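Local coordinates for tail protein, 43 kDa (Neisseria meningitidis MC58, PDB 3D37) that is of unknown function but probably forms part of the baseplate hub of a Mu-like phage tail, at residues A[201-206]-A[278-283]; A[212-217]-A[246-251]; A[234-239]-A[265-270]; A[315-320]-A[334-339]. All coordinates share one frame; numbering follows the deposited sequence.

Contact 1: residues A[201-206]-A[278-283]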
# COMPACT_ATOMS: atom_id res chain seq x y z
N GLU A 201 -8.41 1.99 -23.55
CA GLU A 201 -7.50 2.10 -22.41
C GLU A 201 -7.07 0.74 -21.81
O GLU A 201 -5.96 0.58 -21.33
CB GLU A 201 -8.17 2.89 -21.31
CG GLU A 201 -8.43 4.33 -21.69
CD GLU A 201 -9.08 5.08 -20.52
OE1 GLU A 201 -9.48 4.40 -19.54
OE2 GLU A 201 -9.17 6.32 -20.58
N ARG A 202 -7.95 -0.25 -21.95
CA ARG A 202 -7.74 -1.53 -21.38
C ARG A 202 -8.59 -2.55 -22.17
O ARG A 202 -9.76 -2.29 -22.56
CB ARG A 202 -7.99 -1.33 -19.88
CG ARG A 202 -8.39 -2.43 -19.16
CD ARG A 202 -7.99 -2.39 -17.67
NE ARG A 202 -7.59 -3.77 -17.51
CZ ARG A 202 -6.36 -4.19 -17.24
NH1 ARG A 202 -5.40 -3.33 -16.93
NH2 ARG A 202 -6.12 -5.51 -17.24
N MET A 203 -7.97 -3.66 -22.52
CA MET A 203 -8.61 -4.76 -23.25
C MET A 203 -8.36 -6.06 -22.47
O MET A 203 -7.19 -6.37 -22.17
CB MET A 203 -8.04 -4.83 -24.67
CG MET A 203 -8.75 -5.85 -25.55
SD MET A 203 -8.49 -5.48 -27.32
CE MET A 203 -9.53 -4.08 -27.51
N ASP A 204 -9.44 -6.75 -22.06
CA ASP A 204 -9.35 -8.04 -21.39
C ASP A 204 -10.17 -9.10 -22.14
O ASP A 204 -11.34 -8.89 -22.41
CB ASP A 204 -9.82 -7.95 -19.93
CG ASP A 204 -8.89 -7.12 -19.07
OD1 ASP A 204 -7.65 -7.03 -19.31
OD2 ASP A 204 -9.41 -6.48 -18.15
N ILE A 205 -9.54 -10.19 -22.53
CA ILE A 205 -10.21 -11.28 -23.19
C ILE A 205 -10.17 -12.54 -22.29
O ILE A 205 -9.14 -12.85 -21.69
CB ILE A 205 -9.59 -11.58 -24.55
CG1 ILE A 205 -9.33 -10.25 -25.29
CG2 ILE A 205 -10.40 -12.60 -25.30
CD1 ILE A 205 -9.23 -10.38 -26.76
N GLU A 206 -11.31 -13.20 -22.19
CA GLU A 206 -11.44 -14.44 -21.45
C GLU A 206 -12.10 -15.51 -22.26
O GLU A 206 -13.18 -15.31 -22.83
CB GLU A 206 -12.32 -14.25 -20.24
CG GLU A 206 -11.93 -13.12 -19.33
CD GLU A 206 -12.94 -13.01 -18.21
OE1 GLU A 206 -12.85 -13.89 -17.32
OE2 GLU A 206 -13.86 -12.11 -18.26
N PHE A 278 -16.78 -16.97 -24.09
CA PHE A 278 -15.90 -15.89 -24.59
C PHE A 278 -16.44 -14.54 -24.14
O PHE A 278 -17.63 -14.26 -24.32
CB PHE A 278 -15.74 -15.94 -26.13
CG PHE A 278 -15.00 -14.77 -26.71
CD1 PHE A 278 -13.64 -14.80 -26.87
CD2 PHE A 278 -15.68 -13.63 -27.08
CE1 PHE A 278 -12.96 -13.77 -27.38
CE2 PHE A 278 -15.01 -12.57 -27.59
CZ PHE A 278 -13.65 -12.63 -27.74
N THR A 279 -15.57 -13.72 -23.55
CA THR A 279 -15.91 -12.32 -23.22
C THR A 279 -14.74 -11.43 -23.58
O THR A 279 -13.60 -11.74 -23.25
CB THR A 279 -16.22 -12.13 -21.69
OG1 THR A 279 -17.08 -13.19 -21.25
CG2 THR A 279 -16.89 -10.74 -21.43
N LEU A 280 -15.04 -10.34 -24.28
CA LEU A 280 -14.12 -9.24 -24.55
C LEU A 280 -14.59 -8.05 -23.73
O LEU A 280 -15.70 -7.57 -23.95
CB LEU A 280 -14.15 -8.91 -26.03
CG LEU A 280 -13.40 -7.67 -26.52
CD1 LEU A 280 -11.91 -7.75 -26.30
CD2 LEU A 280 -13.77 -7.43 -28.04
N THR A 281 -13.80 -7.64 -22.75
CA THR A 281 -14.09 -6.46 -21.90
C THR A 281 -13.18 -5.30 -22.27
O THR A 281 -11.95 -5.36 -22.11
CB THR A 281 -13.99 -6.81 -20.38
OG1 THR A 281 -14.74 -8.00 -20.12
CG2 THR A 281 -14.55 -5.74 -19.53
N ILE A 282 -13.76 -4.25 -22.85
CA ILE A 282 -12.99 -3.06 -23.22
C ILE A 282 -13.31 -1.91 -22.29
O ILE A 282 -14.47 -1.62 -21.99
CB ILE A 282 -13.30 -2.68 -24.68
CG1 ILE A 282 -12.70 -3.74 -25.60
CG2 ILE A 282 -12.81 -1.22 -24.99
CD1 ILE A 282 -13.05 -3.62 -27.05
N THR A 283 -12.28 -1.22 -21.82
CA THR A 283 -12.47 -0.03 -21.06
C THR A 283 -12.06 1.22 -21.91
O THR A 283 -10.97 1.21 -22.54
CB THR A 283 -11.67 -0.11 -19.74
OG1 THR A 283 -12.04 -1.33 -19.04
CG2 THR A 283 -11.98 1.10 -18.87
O HOH W 1 -13.34 -10.18 -20.57
O HOH W 2 -15.88 -15.79 -20.88
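Leu280 pushes its CD1 methyl into the notch between Met203 and Ile205, two neighbouring bumps on the same face of the sheet. Leu280 CD1 rests 3.8 Å from Met203 CG and 3.7 Å from Ile205 CG1, filling the gap from the partner strand. The thioether chain of Met203 turns at its last torsion (chi3 -74°), carrying CE alongside Ile282, where Met203 CE meets Ile282 CD1 at 3.6 Å. At the other end of this apolar row, Ile205 CG2 meets the Phe278 ring obliquely, 3.5 Å from Phe278 CE1. Val303 of strand 300-305 and Phe314 of strand 310-324 touch Met203 and Leu280 respectively, and Met203, Ile205, Leu280 and Ile282 are buried here. The backbones form an antiparallel pair with their axes at 171°, held by regular two-way bonds between Asp204 and Thr281 and between Glu206 and Thr279. A classic beta bulge starts it: Glu201 N gives Thr283 O a bond of 2.9 Å, whereas the bond from Arg202 N to Thr283 O is weak. Strand 202-208 also pairs with a strand of a second subunit, carrying the sheet across the interface. The opposite face is polar. There the Arg202 chain rises alongside Thr283, its CG 3.8 Å from Thr283 OG1, then bends at chi3 (-139°), which sets NE; the guanidinium beyond it forms a salt bridge with Asp204, Arg202 NH2 to Asp204 OD1 at 3.0 Å. Thr279 OG1 bonds to Lys336 NZ, and one water sits among Thr281 OG1, Asp204 O and Glu206 OE2, 2.6 Å from Thr281 OG1.

Contact 2: residues A[212-217]-A[246-251]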
# COMPACT_ATOMS: atom_id res chain seq x y z
N ARG A 212 -18.34 -26.40 -22.70
CA ARG A 212 -18.09 -26.86 -24.04
C ARG A 212 -18.06 -28.38 -24.00
O ARG A 212 -17.10 -29.02 -23.52
CB ARG A 212 -16.78 -26.31 -24.57
CG ARG A 212 -16.44 -26.87 -25.96
CD ARG A 212 -15.50 -25.94 -26.77
NE ARG A 212 -14.08 -26.23 -26.55
CZ ARG A 212 -13.39 -27.19 -27.17
NH1 ARG A 212 -12.09 -27.38 -26.91
NH2 ARG A 212 -14.00 -27.99 -28.07
N PHE A 213 -19.14 -28.97 -24.49
CA PHE A 213 -19.35 -30.39 -24.38
C PHE A 213 -19.11 -31.06 -25.73
O PHE A 213 -19.20 -30.40 -26.79
CB PHE A 213 -20.76 -30.62 -23.86
CG PHE A 213 -21.02 -29.94 -22.55
CD1 PHE A 213 -20.36 -30.35 -21.41
CD2 PHE A 213 -21.90 -28.89 -22.46
CE1 PHE A 213 -20.59 -29.73 -20.20
CE2 PHE A 213 -22.14 -28.27 -21.24
CZ PHE A 213 -21.49 -28.70 -20.11
N SER A 214 -18.75 -32.34 -25.67
CA SER A 214 -18.43 -33.12 -26.86
C SER A 214 -19.71 -33.60 -27.59
O SER A 214 -19.87 -33.38 -28.80
CB SER A 214 -17.53 -34.31 -26.49
OG SER A 214 -18.27 -35.32 -25.80
N GLU A 215 -20.58 -34.29 -26.86
CA GLU A 215 -21.92 -34.60 -27.32
C GLU A 215 -22.86 -34.12 -26.24
O GLU A 215 -22.54 -34.19 -25.05
CB GLU A 215 -22.13 -36.12 -27.51
CG GLU A 215 -21.18 -36.79 -28.53
CD GLU A 215 -21.58 -38.23 -28.88
OE1 GLU A 215 -22.77 -38.62 -28.74
OE2 GLU A 215 -20.67 -38.98 -29.32
N VAL A 216 -24.04 -33.64 -26.63
CA VAL A 216 -25.06 -33.29 -25.65
C VAL A 216 -26.34 -33.92 -26.11
O VAL A 216 -26.79 -33.68 -27.22
CB VAL A 216 -25.22 -31.77 -25.46
CG1 VAL A 216 -26.36 -31.46 -24.45
CG2 VAL A 216 -23.88 -31.16 -25.01
N THR A 217 -26.90 -34.75 -25.26
CA THR A 217 -28.12 -35.41 -25.59
C THR A 217 -29.25 -34.67 -24.88
O THR A 217 -29.24 -34.52 -23.66
CB THR A 217 -28.01 -36.94 -25.28
OG1 THR A 217 -27.63 -37.14 -23.91
CG2 THR A 217 -26.92 -37.56 -26.17
N HIS A 246 -13.69 -36.51 -24.39
CA HIS A 246 -14.97 -37.05 -23.98
C HIS A 246 -15.58 -36.21 -22.84
O HIS A 246 -15.11 -36.26 -21.71
CB HIS A 246 -14.81 -38.51 -23.53
CG HIS A 246 -16.10 -39.20 -23.22
ND1 HIS A 246 -17.03 -39.51 -24.18
CD2 HIS A 246 -16.59 -39.69 -22.05
CE1 HIS A 246 -18.05 -40.14 -23.62
NE2 HIS A 246 -17.80 -40.27 -22.33
N ARG A 247 -16.66 -35.50 -23.14
CA ARG A 247 -17.32 -34.67 -22.15
C ARG A 247 -18.82 -34.60 -22.44
O ARG A 247 -19.33 -33.57 -22.88
CB ARG A 247 -16.66 -33.28 -22.14
CG ARG A 247 -16.72 -32.59 -20.82
CD ARG A 247 -15.65 -31.55 -20.70
NE ARG A 247 -15.82 -30.82 -19.46
CZ ARG A 247 -16.62 -29.76 -19.32
NH1 ARG A 247 -17.29 -29.27 -20.36
NH2 ARG A 247 -16.71 -29.18 -18.13
N PRO A 248 -19.53 -35.73 -22.23
CA PRO A 248 -20.94 -35.86 -22.55
C PRO A 248 -21.86 -35.27 -21.50
O PRO A 248 -21.58 -35.30 -20.31
CB PRO A 248 -21.16 -37.37 -22.59
CG PRO A 248 -20.18 -37.90 -21.62
CD PRO A 248 -18.98 -37.00 -21.71
N LYS A 249 -22.98 -34.75 -21.96
CA LYS A 249 -23.93 -34.17 -21.06
C LYS A 249 -25.30 -34.58 -21.54
O LYS A 249 -25.53 -34.76 -22.74
CB LYS A 249 -23.78 -32.63 -20.98
CG LYS A 249 -24.60 -32.02 -19.82
CD LYS A 249 -24.55 -30.51 -19.77
CE LYS A 249 -24.12 -29.99 -18.38
NZ LYS A 249 -25.20 -30.00 -17.34
N THR A 250 -26.22 -34.75 -20.62
CA THR A 250 -27.57 -35.02 -21.01
C THR A 250 -28.40 -33.99 -20.30
O THR A 250 -28.19 -33.74 -19.12
CB THR A 250 -28.02 -36.49 -20.67
OG1 THR A 250 -28.98 -36.48 -19.60
CG2 THR A 250 -26.82 -37.40 -20.35
N VAL A 251 -29.33 -33.37 -21.03
CA VAL A 251 -30.19 -32.31 -20.49
C VAL A 251 -31.68 -32.66 -20.75
O VAL A 251 -32.03 -33.01 -21.87
CB VAL A 251 -29.83 -30.92 -21.12
CG1 VAL A 251 -30.78 -29.85 -20.63
CG2 VAL A 251 -28.34 -30.54 -20.84
O HOH W 3 -24.60 -37.07 -24.26
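Thr217 and Lys249 lie at the centre of a short parallel pairing, in which Thr217 N donates to Lys249 O at 2.9 Å and Thr217 O accepts from Val251 N. A longer bond from Lys249 N to Glu215 O begins the pairing. One water bridges the strands, donating to Lys249 O and hydrogen-bonding to Thr217 OG1.

Before the strands pair, side-chain and backbone groups of the loops bond to each other. Ser214 OG stands between its own backbone N and carbonyl carbon (chi1 73°), where it accepts from Arg247 N at 3.1 Å; Ser214 N returns a bond to Arg247 O, coming in above the carbonyl plane. Two bonds thus tie Ser214 to the backbone of one residue. Farther out, Arg247 NH1 reaches Arg212 O at 3.2 Å, also from well above the carbonyl plane, while its NH2 bonds to Asp210 O and forms a salt bridge with Asp100 of a second subunit.

The contacts of the Phe213 ring form the third group. Lys249 places CD over one face of the ring in a CH-pi contact, 3.8 Å from the Phe213 centroid and offset toward the rim. The Arg247 guanidinium runs nearly parallel to this ring, 4° apart, but meets it obliquely, Arg247 NH1 lying 3.3 Å from Phe213 CE1.

Within the three-stranded mixed sheet, strand 215-220 is central, with strand 234-239 along its other edge. Helix 259-276 supplies Trp273, which meets the Phe213 ring edge-to-face and also touches Lys249 and Val251.

Contact 3: residues A[234-239]-A[265-270]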
# COMPACT_ATOMS: atom_id res chain seq x y z
N LEU A 234 -38.86 -37.91 -26.94
CA LEU A 234 -38.21 -36.89 -27.76
C LEU A 234 -36.72 -36.77 -27.40
O LEU A 234 -36.34 -36.70 -26.23
CB LEU A 234 -38.89 -35.52 -27.59
CG LEU A 234 -40.41 -35.47 -27.62
CD1 LEU A 234 -40.91 -34.03 -27.40
CD2 LEU A 234 -40.93 -36.05 -28.92
N LYS A 235 -35.91 -36.71 -28.45
CA LYS A 235 -34.50 -36.90 -28.34
C LYS A 235 -33.85 -36.28 -29.58
O LYS A 235 -34.25 -36.58 -30.73
CB LYS A 235 -34.14 -38.39 -28.20
CG LYS A 235 -32.77 -38.69 -27.60
CD LYS A 235 -31.71 -39.11 -28.62
CE LYS A 235 -31.58 -40.65 -28.80
NZ LYS A 235 -30.12 -41.10 -28.92
N TRP A 236 -32.91 -35.37 -29.31
CA TRP A 236 -32.05 -34.76 -30.32
C TRP A 236 -30.66 -34.68 -29.73
O TRP A 236 -30.48 -34.17 -28.62
CB TRP A 236 -32.56 -33.35 -30.67
CG TRP A 236 -31.69 -32.70 -31.66
CD1 TRP A 236 -31.51 -33.07 -32.95
CD2 TRP A 236 -30.81 -31.59 -31.43
NE1 TRP A 236 -30.59 -32.26 -33.56
CE2 TRP A 236 -30.14 -31.34 -32.64
CE3 TRP A 236 -30.52 -30.79 -30.32
CZ2 TRP A 236 -29.22 -30.31 -32.79
CZ3 TRP A 236 -29.59 -29.79 -30.46
CH2 TRP A 236 -28.95 -29.56 -31.69
N VAL A 237 -29.65 -35.16 -30.45
CA VAL A 237 -28.28 -35.07 -29.95
C VAL A 237 -27.40 -34.22 -30.86
O VAL A 237 -27.46 -34.29 -32.09
CB VAL A 237 -27.63 -36.47 -29.64
CG1 VAL A 237 -28.46 -37.60 -30.22
CG2 VAL A 237 -26.15 -36.52 -30.07
N TYR A 238 -26.59 -33.40 -30.20
CA TYR A 238 -25.70 -32.47 -30.82
C TYR A 238 -24.30 -33.05 -30.64
O TYR A 238 -24.03 -33.68 -29.64
CB TYR A 238 -25.85 -31.09 -30.12
CG TYR A 238 -24.71 -30.15 -30.37
CD1 TYR A 238 -24.66 -29.38 -31.52
CD2 TYR A 238 -23.66 -30.03 -29.45
CE1 TYR A 238 -23.57 -28.52 -31.76
CE2 TYR A 238 -22.59 -29.18 -29.69
CZ TYR A 238 -22.56 -28.42 -30.84
OH TYR A 238 -21.51 -27.56 -31.06
N LYS A 239 -23.44 -32.84 -31.64
CA LYS A 239 -22.01 -33.19 -31.57
C LYS A 239 -21.22 -32.09 -32.26
O LYS A 239 -21.65 -31.55 -33.26
CB LYS A 239 -21.74 -34.55 -32.26
CG LYS A 239 -22.92 -35.55 -32.24
CD LYS A 239 -22.59 -36.96 -32.84
CE LYS A 239 -22.42 -36.98 -34.39
NZ LYS A 239 -22.72 -38.33 -35.04
N GLN A 265 -35.20 -25.28 -28.47
CA GLN A 265 -34.74 -24.93 -27.11
C GLN A 265 -33.34 -25.43 -26.75
O GLN A 265 -32.63 -24.79 -25.95
CB GLN A 265 -35.72 -25.46 -26.10
CG GLN A 265 -37.11 -24.85 -26.21
CD GLN A 265 -37.92 -25.16 -24.97
OE1 GLN A 265 -37.55 -24.76 -23.85
NE2 GLN A 265 -39.00 -25.93 -25.14
N ALA A 266 -32.98 -26.60 -27.31
CA ALA A 266 -31.65 -27.19 -27.14
C ALA A 266 -30.65 -26.23 -27.74
O ALA A 266 -29.62 -25.98 -27.16
CB ALA A 266 -31.55 -28.54 -27.85
N LYS A 267 -31.00 -25.71 -28.91
CA LYS A 267 -30.15 -24.78 -29.64
C LYS A 267 -29.98 -23.46 -28.90
O LYS A 267 -28.90 -22.87 -28.92
CB LYS A 267 -30.67 -24.56 -31.07
CG LYS A 267 -30.16 -25.62 -32.02
CD LYS A 267 -30.73 -25.52 -33.44
CE LYS A 267 -30.03 -26.51 -34.35
NZ LYS A 267 -30.38 -26.35 -35.80
N LYS A 268 -31.02 -23.02 -28.20
CA LYS A 268 -30.87 -21.85 -27.38
C LYS A 268 -29.91 -22.15 -26.24
O LYS A 268 -29.04 -21.32 -25.98
CB LYS A 268 -32.18 -21.27 -26.83
CG LYS A 268 -31.92 -19.85 -26.18
CD LYS A 268 -33.01 -19.40 -25.21
CE LYS A 268 -32.87 -17.88 -24.87
NZ LYS A 268 -31.50 -17.44 -24.52
N GLN A 269 -30.04 -23.31 -25.58
CA GLN A 269 -29.04 -23.70 -24.57
C GLN A 269 -27.59 -23.75 -25.12
O GLN A 269 -26.64 -23.36 -24.43
CB GLN A 269 -29.37 -25.04 -23.92
CG GLN A 269 -28.37 -25.44 -22.83
CD GLN A 269 -28.42 -24.47 -21.65
OE1 GLN A 269 -27.54 -23.58 -21.48
NE2 GLN A 269 -29.47 -24.60 -20.82
N LEU A 270 -27.42 -24.27 -26.33
CA LEU A 270 -26.08 -24.36 -26.91
C LEU A 270 -25.55 -22.96 -27.14
O LEU A 270 -24.38 -22.76 -27.00
CB LEU A 270 -26.03 -25.15 -28.24
CG LEU A 270 -26.22 -26.68 -28.15
CD1 LEU A 270 -26.55 -27.32 -29.53
CD2 LEU A 270 -25.04 -27.37 -27.52
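Leu270 sits against two aromatic rings with one methyl. Its CD1 lies over a face of Tyr238, 3.7 Å from the ring centroid and shifted toward the rim, in a CH-pi contact. The sister methyl touches the same ring, with Leu270 CD2 3.6 Å from Tyr238 CD2. Leu270 CD1 also comes to the edge of the Trp236 indole, near its plane and 3.9 Å from Trp236 CH2, the two side chains meeting tip to tip. Ala266 offers a small surface beside them: its CB is 3.5 Å from Trp236 CZ3. Lys267 crosses the indole at about a right angle through its aliphatic chain, with Lys267 CG 4.1 Å from Trp236 CH2. This is a helix packed on one face of the small mixed sheet in the third domain, the axes of segments 234-239 and 265-270 approaching to 10.2 Å and inclined by 30°. Ala266 and Leu270 are one helical turn apart, linked by the bond from Leu270 N to Ala266 O. Trp236 and Tyr238, two residues apart, both turn toward the helix. Backbone bonds of Trp236 with Phe218 and of Tyr238 with Val216 fix them to the central strand, and Leu259 and Gln263 of the helix also touch the indole.

Contact 4: residues A[315-320]-A[334-339]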
# COMPACT_ATOMS: atom_id res chain seq x y z
N PHE A 315 -21.10 -7.68 -30.03
CA PHE A 315 -22.38 -7.31 -29.46
C PHE A 315 -22.23 -6.94 -27.97
O PHE A 315 -21.64 -7.68 -27.16
CB PHE A 315 -23.34 -8.45 -29.58
CG PHE A 315 -24.70 -8.14 -29.05
CD1 PHE A 315 -25.50 -7.21 -29.69
CD2 PHE A 315 -25.19 -8.77 -27.89
CE1 PHE A 315 -26.77 -6.89 -29.19
CE2 PHE A 315 -26.46 -8.45 -27.37
CZ PHE A 315 -27.26 -7.51 -28.03
N LEU A 316 -22.71 -5.75 -27.64
CA LEU A 316 -22.57 -5.22 -26.29
C LEU A 316 -23.67 -5.74 -25.36
O LEU A 316 -24.82 -5.39 -25.49
CB LEU A 316 -22.50 -3.69 -26.30
CG LEU A 316 -22.26 -2.97 -24.99
CD1 LEU A 316 -20.82 -3.29 -24.47
CD2 LEU A 316 -22.47 -1.42 -25.17
N MET A 317 -23.27 -6.55 -24.41
CA MET A 317 -24.24 -7.32 -23.59
C MET A 317 -24.38 -6.67 -22.23
O MET A 317 -25.36 -6.84 -21.55
CB MET A 317 -23.70 -8.78 -23.47
CG MET A 317 -24.57 -9.76 -22.82
SD MET A 317 -26.00 -10.40 -23.78
CE MET A 317 -24.95 -11.35 -24.93
N GLY A 318 -23.34 -5.96 -21.82
CA GLY A 318 -23.25 -5.30 -20.53
C GLY A 318 -22.36 -4.09 -20.57
O GLY A 318 -21.43 -4.01 -21.38
N ARG A 319 -22.69 -3.08 -19.76
CA ARG A 319 -21.89 -1.92 -19.67
C ARG A 319 -21.97 -1.21 -18.34
O ARG A 319 -23.02 -1.13 -17.72
CB ARG A 319 -22.16 -0.95 -20.84
CG ARG A 319 -23.34 -0.13 -20.76
CD ARG A 319 -23.14 1.22 -20.02
NE ARG A 319 -24.49 1.72 -19.97
CZ ARG A 319 -25.40 1.55 -19.03
NH1 ARG A 319 -25.16 0.99 -17.87
NH2 ARG A 319 -26.60 2.02 -19.26
N ARG A 320 -20.82 -0.69 -17.94
CA ARG A 320 -20.69 -0.03 -16.65
C ARG A 320 -20.06 1.34 -16.82
O ARG A 320 -18.91 1.46 -17.20
CB ARG A 320 -19.90 -0.99 -15.76
CG ARG A 320 -19.60 -0.66 -14.31
CD ARG A 320 -18.78 -1.88 -13.77
NE ARG A 320 -18.04 -1.49 -12.62
CZ ARG A 320 -16.83 -1.93 -12.25
NH1 ARG A 320 -16.15 -2.88 -12.94
NH2 ARG A 320 -16.27 -1.37 -11.18
N ARG A 334 -18.74 -4.80 -21.94
CA ARG A 334 -18.67 -6.27 -21.90
C ARG A 334 -19.26 -6.76 -23.20
O ARG A 334 -20.46 -6.75 -23.41
CB ARG A 334 -19.41 -6.85 -20.68
CG ARG A 334 -18.81 -6.27 -19.39
CD ARG A 334 -19.30 -7.02 -18.13
NE ARG A 334 -20.72 -6.81 -17.89
CZ ARG A 334 -21.22 -5.86 -17.12
NH1 ARG A 334 -20.44 -4.96 -16.52
NH2 ARG A 334 -22.52 -5.77 -16.99
N LEU A 335 -18.37 -7.18 -24.08
CA LEU A 335 -18.67 -7.51 -25.45
C LEU A 335 -18.65 -9.03 -25.69
O LEU A 335 -17.85 -9.78 -25.11
CB LEU A 335 -17.68 -6.78 -26.34
CG LEU A 335 -17.84 -5.27 -26.42
CD1 LEU A 335 -16.56 -4.61 -26.89
CD2 LEU A 335 -19.07 -4.91 -27.33
N LYS A 336 -19.55 -9.47 -26.56
CA LYS A 336 -19.74 -10.86 -26.86
C LYS A 336 -19.68 -11.06 -28.36
O LYS A 336 -19.86 -10.12 -29.12
CB LYS A 336 -21.09 -11.35 -26.32
CG LYS A 336 -21.21 -11.27 -24.75
CD LYS A 336 -20.40 -12.43 -24.16
CE LYS A 336 -20.62 -12.71 -22.73
NZ LYS A 336 -19.79 -13.87 -22.32
N GLU A 337 -19.38 -12.31 -28.76
CA GLU A 337 -19.49 -12.72 -30.14
C GLU A 337 -20.80 -12.23 -30.76
O GLU A 337 -21.91 -12.39 -30.19
CB GLU A 337 -19.41 -14.25 -30.24
CG GLU A 337 -19.34 -14.80 -31.64
CD GLU A 337 -19.19 -16.32 -31.70
OE1 GLU A 337 -19.24 -17.01 -30.66
OE2 GLU A 337 -19.09 -16.81 -32.84
N ASP A 338 -20.68 -11.70 -31.96
CA ASP A 338 -21.84 -11.19 -32.73
C ASP A 338 -22.76 -12.26 -33.28
O ASP A 338 -22.33 -13.36 -33.63
CB ASP A 338 -21.28 -10.33 -33.86
CG ASP A 338 -22.32 -9.41 -34.49
OD1 ASP A 338 -23.16 -8.85 -33.76
OD2 ASP A 338 -22.22 -9.24 -35.74
N GLY A 339 -24.06 -11.97 -33.29
CA GLY A 339 -25.04 -12.80 -33.96
C GLY A 339 -25.51 -14.03 -33.18
O GLY A 339 -26.34 -14.76 -33.67
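Met317 and Gly318 both face Arg334, a classic beta bulge that shifts the register by one residue in the hairpin of strands 310-324 and 330-337. Arg334 O accepts from Met317 N at 3.0 Å and only weakly from Gly318 N, while Arg334 N donates to Gly318 O. Beyond the bulge, the pairing is regular: Phe315 and Lys336 exchange two backbone bonds, Lys336 N to Phe315 O being 2.8 Å. The strands cross steeply for antiparallel neighbours, at 136°.

With no side chain at Gly318 in the way, the Arg334 guanidinium lays one face over the backbone of Gly318 and Arg319, and Arg334 NH2 is 3.6 Å from Gly318 CA. Salt bridges to Asp28, Asp30 and Glu332 hold the group there, where several acidic partners probably stabilise its charge. On the other face Leu316 CD1 packs against Leu335 CD2 at 3.7 Å, and Leu335 continues onto Leu280 and Ile282 of strand 278-285. Lys336 sends NZ away to Phe278 O and Leu275 O, leaving its inner chain beside Met317. Met317 bends at chi3 (70°), bringing CE into the plane of the Phe315 ring at its edge, with Met317 CE 3.7 Å from Lys336 CG.

In the fold
From the N terminus, contact 1 opens first and closes last of the first three: strand 202-208 pairs with strand 278-285, and the segment between them holds the third domain. Within that excursion contacts 2 and 3 cross, their segments alternating along the chain, and strands 215-220 and 234-239 are neighbours in one small sheet backed by helix 259-276. Their centres lie about 10 Å apart, but about 28 and 30 Å from that of contact 1. The helix then leads straight into strand 278-285. Contact 4 follows in series as a local hairpin, and strand 330-337 pairs with 278-285, joining contacts 1 and 4 in continuous strand pairing. Contacts 1 and 2 both also touch a second subunit.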